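Local coordinates for protein MAU2 chromatid cohesion factor homolog (Saccharomyces cerevisiae, PDB 4XDN) that pairs with SCC2 in the complex required for cohesin to associate with chromosomes, and so takes part in sister chromatid cohesion, at residues Q425-A439 with S452-V464. Numbering follows the deposited sequence.
Sequences QFEGGGAVEEYTRLA and SLLNCYTVQAARV. With SO4 (sulfate ion), chain G.
The apolar part centres on V432, which inserts as a knob into a hole formed by C456, V459, Q460 and R463. Its CG1, anti to the backbone N (chi1 174°), meets C456 SG at 3.9 Å, while CG2 touches V459 CG1. One turn or two further on, Y435 CB packs on C456 CB and A439 CB rests against L453 CG.

The evidence for a CH-pi contact is N455 CB, 3.7 Å from the Y435 ring centroid and 25° off the ring normal. Beyond the ring, Y435 OH donates to Q425 OE1 in the carbonyl plane (2.5 Å), tying helix 432-440 to the end of helix 415-426. A phenylalanine in place of Y435 could keep the ring over N455 but would probably leave Q425 OE1 without this donor and remove that link between the two helices. One water bridges Q425 NE2 and N455 OD1, both of which also hydrogen-bond to the backbone of a partner protein chain.

Beside V432, at the N-terminal end of helix 432-440, polar contacts converge on a sulfate, probably from the crystallisation liquor. V432 N donates to O1 (2.8 Å), and R463 NH1 reaches O3 almost straight (3.2 Å). R463 NH2 lies 3.4 Å from G430 CA; a CB on G430 would fall about 2.0 Å from NH2 as the guanidinium now lies, and the positive phi there also favours glycine.

Helices 432-440 and 446-466 thus form a near-antiparallel hairpin, their segment axes 8.6 Å apart at 150°. Helix 415-426 packs against Y435 and L438, whereas helices 472-490 and 499-513 cover other sides of 446-466.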
loop_
_atom_site.group_PDB
_atom_site.type_symbol
_atom_site.label_atom_id
_atom_site.label_comp_id
_atom_site.label_asym_id
_atom_site.label_seq_id
_atom_site.Cartn_x
_atom_site.Cartn_y
_atom_site.Cartn_z
ATOM N N GLN A 425 17.219 -7.659 19.542
ATOM C CA GLN A 425 16.838 -9.003 19.962
ATOM C C GLN A 425 17.916 -10.006 19.568
ATOM O O GLN A 425 18.279 -10.871 20.359
ATOM C CB GLN A 425 15.492 -9.413 19.359
ATOM C CG GLN A 425 14.953 -10.719 19.935
ATOM C CD GLN A 425 13.675 -11.195 19.271
ATOM O OE1 GLN A 425 13.108 -10.510 18.418
ATOM N NE2 GLN A 425 13.213 -12.378 19.662
ATOM N N PHE A 426 18.423 -9.881 18.344
ATOM C CA PHE A 426 19.517 -10.726 17.873
ATOM C C PHE A 426 20.719 -10.656 18.812
ATOM O O PHE A 426 21.418 -11.649 19.009
ATOM C CB PHE A 426 19.950 -10.317 16.463
ATOM C CG PHE A 426 19.253 -11.069 15.363
ATOM C CD1 PHE A 426 19.352 -12.448 15.275
ATOM C CD2 PHE A 426 18.522 -10.392 14.401
ATOM C CE1 PHE A 426 18.721 -13.138 14.261
ATOM C CE2 PHE A 426 17.889 -11.080 13.383
ATOM C CZ PHE A 426 17.991 -12.455 13.313
ATOM N N GLU A 427 20.956 -9.478 19.381
ATOM C CA GLU A 427 22.091 -9.263 20.274
ATOM C C GLU A 427 21.773 -9.634 21.718
ATOM O O GLU A 427 22.491 -9.250 22.639
ATOM C CB GLU A 427 22.537 -7.809 20.194
ATOM C CG GLU A 427 23.109 -7.425 18.820
ATOM C CD GLU A 427 23.347 -5.944 18.690
ATOM O OE1 GLU A 427 22.908 -5.188 19.591
ATOM O OE2 GLU A 427 23.977 -5.523 17.695
ATOM N N GLY A 428 20.697 -10.387 21.909
ATOM C CA GLY A 428 20.319 -10.840 23.233
ATOM C C GLY A 428 19.859 -9.709 24.135
ATOM O O GLY A 428 19.773 -9.877 25.351
ATOM N N GLY A 429 19.564 -8.556 23.542
ATOM C CA GLY A 429 19.105 -7.405 24.298
ATOM C C GLY A 429 17.634 -7.486 24.659
ATOM O O GLY A 429 17.109 -6.608 25.346
ATOM N N GLY A 430 16.962 -8.534 24.193
ATOM C CA GLY A 430 15.551 -8.728 24.479
ATOM C C GLY A 430 14.661 -7.850 23.622
ATOM O O GLY A 430 13.743 -8.338 22.966
ATOM N N ALA A 431 14.929 -6.550 23.650
ATOM C CA ALA A 431 14.230 -5.583 22.810
ATOM C C ALA A 431 12.742 -5.490 23.140
ATOM O O ALA A 431 11.932 -5.151 22.277
ATOM C CB ALA A 431 14.419 -5.931 21.335
ATOM N N VAL A 432 12.384 -5.783 24.386
ATOM C CA VAL A 432 10.998 -5.661 24.825
ATOM C C VAL A 432 10.531 -4.215 24.681
ATOM O O VAL A 432 9.474 -3.954 24.109
ATOM C CB VAL A 432 10.823 -6.127 26.290
ATOM C CG1 VAL A 432 9.410 -5.855 26.796
ATOM C CG2 VAL A 432 11.144 -7.605 26.415
ATOM N N GLU A 433 11.328 -3.279 25.188
ATOM C CA GLU A 433 10.963 -1.866 25.151
ATOM C C GLU A 433 10.885 -1.344 23.719
ATOM O O GLU A 433 10.076 -0.470 23.416
ATOM C CB GLU A 433 11.964 -1.034 25.957
ATOM C CG GLU A 433 11.617 0.449 26.023
ATOM C CD GLU A 433 12.545 1.233 26.932
ATOM O OE1 GLU A 433 13.521 0.644 27.442
ATOM O OE2 GLU A 433 12.297 2.440 27.137
ATOM N N GLU A 434 11.722 -1.886 22.839
ATOM C CA GLU A 434 11.744 -1.451 21.444
ATOM C C GLU A 434 10.476 -1.939 20.756
ATOM O O GLU A 434 9.787 -1.176 20.078
ATOM C CB GLU A 434 12.975 -1.980 20.690
ATOM C CG GLU A 434 14.223 -2.261 21.528
ATOM C CD GLU A 434 14.874 -1.012 22.083
ATOM O OE1 GLU A 434 14.909 0.011 21.370
ATOM O OE2 GLU A 434 15.359 -1.059 23.233
ATOM N N TYR A 435 10.180 -3.223 20.938
ATOM C CA TYR A 435 8.986 -3.831 20.363
ATOM C C TYR A 435 7.720 -3.203 20.931
ATOM O O TYR A 435 6.765 -2.948 20.200
ATOM C CB TYR A 435 8.975 -5.339 20.621
ATOM C CG TYR A 435 9.916 -6.136 19.743
ATOM C CD1 TYR A 435 9.994 -5.900 18.377
ATOM C CD2 TYR A 435 10.723 -7.131 20.282
ATOM C CE1 TYR A 435 10.849 -6.627 17.572
ATOM C CE2 TYR A 435 11.584 -7.861 19.486
ATOM C CZ TYR A 435 11.642 -7.607 18.132
ATOM O OH TYR A 435 12.494 -8.332 17.330
ATOM N N THR A 436 7.719 -2.965 22.240
ATOM C CA THR A 436 6.555 -2.407 22.917
ATOM C C THR A 436 6.222 -1.020 22.379
ATOM O O THR A 436 5.065 -0.727 22.084
ATOM C CB THR A 436 6.775 -2.317 24.439
ATOM O OG1 THR A 436 7.136 -3.606 24.951
ATOM C CG2 THR A 436 5.509 -1.838 25.141
ATOM N N ARG A 437 7.238 -0.171 22.254
ATOM C CA ARG A 437 7.042 1.184 21.749
ATOM C C ARG A 437 6.575 1.171 20.301
ATOM O O ARG A 437 5.808 2.035 19.881
ATOM C CB ARG A 437 8.331 2.002 21.870
ATOM C CG ARG A 437 8.624 2.506 23.275
ATOM C CD ARG A 437 9.772 3.508 23.286
ATOM N NE ARG A 437 10.986 2.975 22.668
ATOM C CZ ARG A 437 11.330 3.145 21.392
ATOM N NH1 ARG A 437 10.559 3.843 20.566
ATOM N NH2 ARG A 437 12.457 2.614 20.938
ATOM N N LEU A 438 7.041 0.192 19.534
ATOM C CA LEU A 438 6.663 0.099 18.131
ATOM C C LEU A 438 5.222 -0.378 18.002
ATOM O O LEU A 438 4.477 0.082 17.133
ATOM C CB LEU A 438 7.608 -0.837 17.378
ATOM C CG LEU A 438 7.313 -1.041 15.888
ATOM C CD1 LEU A 438 7.112 0.284 15.181
ATOM C CD2 LEU A 438 8.439 -1.821 15.229
ATOM N N ALA A 439 4.827 -1.292 18.881
ATOM C CA ALA A 439 3.468 -1.820 18.874
ATOM C C ALA A 439 2.459 -0.795 19.390
ATOM O O ALA A 439 1.251 -0.986 19.243
ATOM C CB ALA A 439 3.395 -3.088 19.706
ATOM N N SER A 452 5.793 -7.158 16.179
ATOM C CA SER A 452 6.422 -6.636 17.384
ATOM C C SER A 452 5.887 -7.337 18.632
ATOM O O SER A 452 6.647 -7.658 19.544
ATOM C CB SER A 452 6.196 -5.125 17.492
ATOM O OG SER A 452 6.695 -4.449 16.349
ATOM N N LEU A 453 4.581 -7.581 18.666
ATOM C CA LEU A 453 3.954 -8.207 19.826
ATOM C C LEU A 453 4.329 -9.680 19.939
ATOM O O LEU A 453 4.490 -10.198 21.043
ATOM C CB LEU A 453 2.431 -8.063 19.760
ATOM C CG LEU A 453 1.856 -6.682 20.093
ATOM C CD1 LEU A 453 0.365 -6.638 19.776
ATOM C CD2 LEU A 453 2.098 -6.325 21.553
ATOM N N LEU A 454 4.464 -10.349 18.798
ATOM C CA LEU A 454 4.785 -11.771 18.785
ATOM C C LEU A 454 6.232 -12.012 19.199
ATOM O O LEU A 454 6.518 -12.926 19.979
ATOM C CB LEU A 454 4.525 -12.368 17.400
ATOM C CG LEU A 454 3.053 -12.544 17.006
ATOM C CD1 LEU A 454 2.940 -12.968 15.554
ATOM C CD2 LEU A 454 2.358 -13.557 17.904
ATOM N N ASN A 455 7.146 -11.198 18.677
ATOM C CA ASN A 455 8.537 -11.259 19.111
ATOM C C ASN A 455 8.632 -10.924 20.592
ATOM O O ASN A 455 9.389 -11.549 21.330
ATOM C CB ASN A 455 9.414 -10.301 18.305
ATOM C CG ASN A 455 9.711 -10.810 16.910
ATOM O OD1 ASN A 455 9.876 -12.008 16.693
ATOM N ND2 ASN A 455 9.789 -9.893 15.953
ATOM N N CYS A 456 7.850 -9.936 21.018
ATOM C CA CYS A 456 7.832 -9.520 22.414
ATOM C C CYS A 456 7.320 -10.648 23.305
ATOM O O CYS A 456 7.831 -10.858 24.404
ATOM C CB CYS A 456 6.966 -8.272 22.592
ATOM S SG CYS A 456 6.979 -7.590 24.264
ATOM N N TYR A 457 6.313 -11.370 22.824
ATOM C CA TYR A 457 5.760 -12.499 23.560
ATOM C C TYR A 457 6.789 -13.620 23.669
ATOM O O TYR A 457 6.951 -14.228 24.727
ATOM C CB TYR A 457 4.488 -13.017 22.883
ATOM C CG TYR A 457 3.881 -14.221 23.570
ATOM C CD1 TYR A 457 4.270 -15.512 23.229
ATOM C CD2 TYR A 457 2.921 -14.067 24.562
ATOM C CE1 TYR A 457 3.720 -16.614 23.856
ATOM C CE2 TYR A 457 2.364 -15.163 25.195
ATOM C CZ TYR A 457 2.767 -16.434 24.839
ATOM O OH TYR A 457 2.216 -17.528 25.468
ATOM N N THR A 458 7.478 -13.883 22.562
ATOM C CA THR A 458 8.493 -14.929 22.503
ATOM C C THR A 458 9.597 -14.669 23.519
ATOM O O THR A 458 10.014 -15.574 24.241
ATOM C CB THR A 458 9.103 -15.024 21.090
ATOM O OG1 THR A 458 8.071 -15.341 20.149
ATOM C CG2 THR A 458 10.185 -16.095 21.023
ATOM N N VAL A 459 10.065 -13.427 23.569
ATOM C CA VAL A 459 11.098 -13.031 24.516
ATOM C C VAL A 459 10.615 -13.216 25.950
ATOM O O VAL A 459 11.307 -13.818 26.769
ATOM C CB VAL A 459 11.523 -11.563 24.290
ATOM C CG1 VAL A 459 12.400 -11.051 25.432
ATOM C CG2 VAL A 459 12.254 -11.433 22.967
ATOM N N GLN A 460 9.428 -12.701 26.249
ATOM C CA GLN A 460 8.885 -12.774 27.601
ATOM C C GLN A 460 8.632 -14.221 28.013
ATOM O O GLN A 460 8.856 -14.590 29.163
ATOM C CB GLN A 460 7.588 -11.964 27.708
ATOM C CG GLN A 460 7.758 -10.459 27.503
ATOM C CD GLN A 460 8.345 -9.754 28.712
ATOM O OE1 GLN A 460 9.276 -10.250 29.349
ATOM N NE2 GLN A 460 7.798 -8.589 29.037
ATOM N N ALA A 461 8.169 -15.035 27.068
ATOM C CA ALA A 461 7.892 -16.441 27.342
ATOM C C ALA A 461 9.191 -17.202 27.585
ATOM O O ALA A 461 9.246 -18.112 28.413
ATOM C CB ALA A 461 7.117 -17.063 26.196
ATOM N N ALA A 462 10.235 -16.824 26.855
ATOM C CA ALA A 462 11.552 -17.412 27.046
ATOM C C ALA A 462 12.078 -17.079 28.436
ATOM O O ALA A 462 12.741 -17.895 29.072
ATOM C CB ALA A 462 12.518 -16.917 25.981
ATOM N N ARG A 463 11.774 -15.874 28.905
ATOM C CA ARG A 463 12.239 -15.427 30.210
ATOM C C ARG A 463 11.454 -16.099 31.333
ATOM O O ARG A 463 12.020 -16.430 32.372
ATOM C CB ARG A 463 12.136 -13.906 30.317
ATOM C CG ARG A 463 13.144 -13.184 29.442
ATOM C CD ARG A 463 12.959 -11.679 29.469
ATOM N NE ARG A 463 13.963 -11.007 28.649
ATOM C CZ ARG A 463 14.079 -9.689 28.530
ATOM N NH1 ARG A 463 13.252 -8.881 29.179
ATOM N NH2 ARG A 463 15.030 -9.178 27.762
ATOM N N VAL A 464 10.158 -16.303 31.123
ATOM C CA VAL A 464 9.347 -17.056 32.075
ATOM C C VAL A 464 9.957 -18.433 32.289
ATOM O O VAL A 464 9.939 -18.971 33.396
ATOM C CB VAL A 464 7.885 -17.207 31.590
ATOM C CG1 VAL A 464 7.149 -18.300 32.375
ATOM C CG2 VAL A 464 7.150 -15.887 31.715
HETATM S S SO4 G . 14.217 -5.224 27.817
HETATM O O1 SO4 G . 14.125 -5.982 26.572
HETATM O O2 SO4 G . 13.988 -3.809 27.541
HETATM O O3 SO4 G . 13.210 -5.707 28.755
HETATM O O4 SO4 G . 15.545 -5.399 28.396
HETATM O O HOH W 1 10.994 -13.854 18.576
#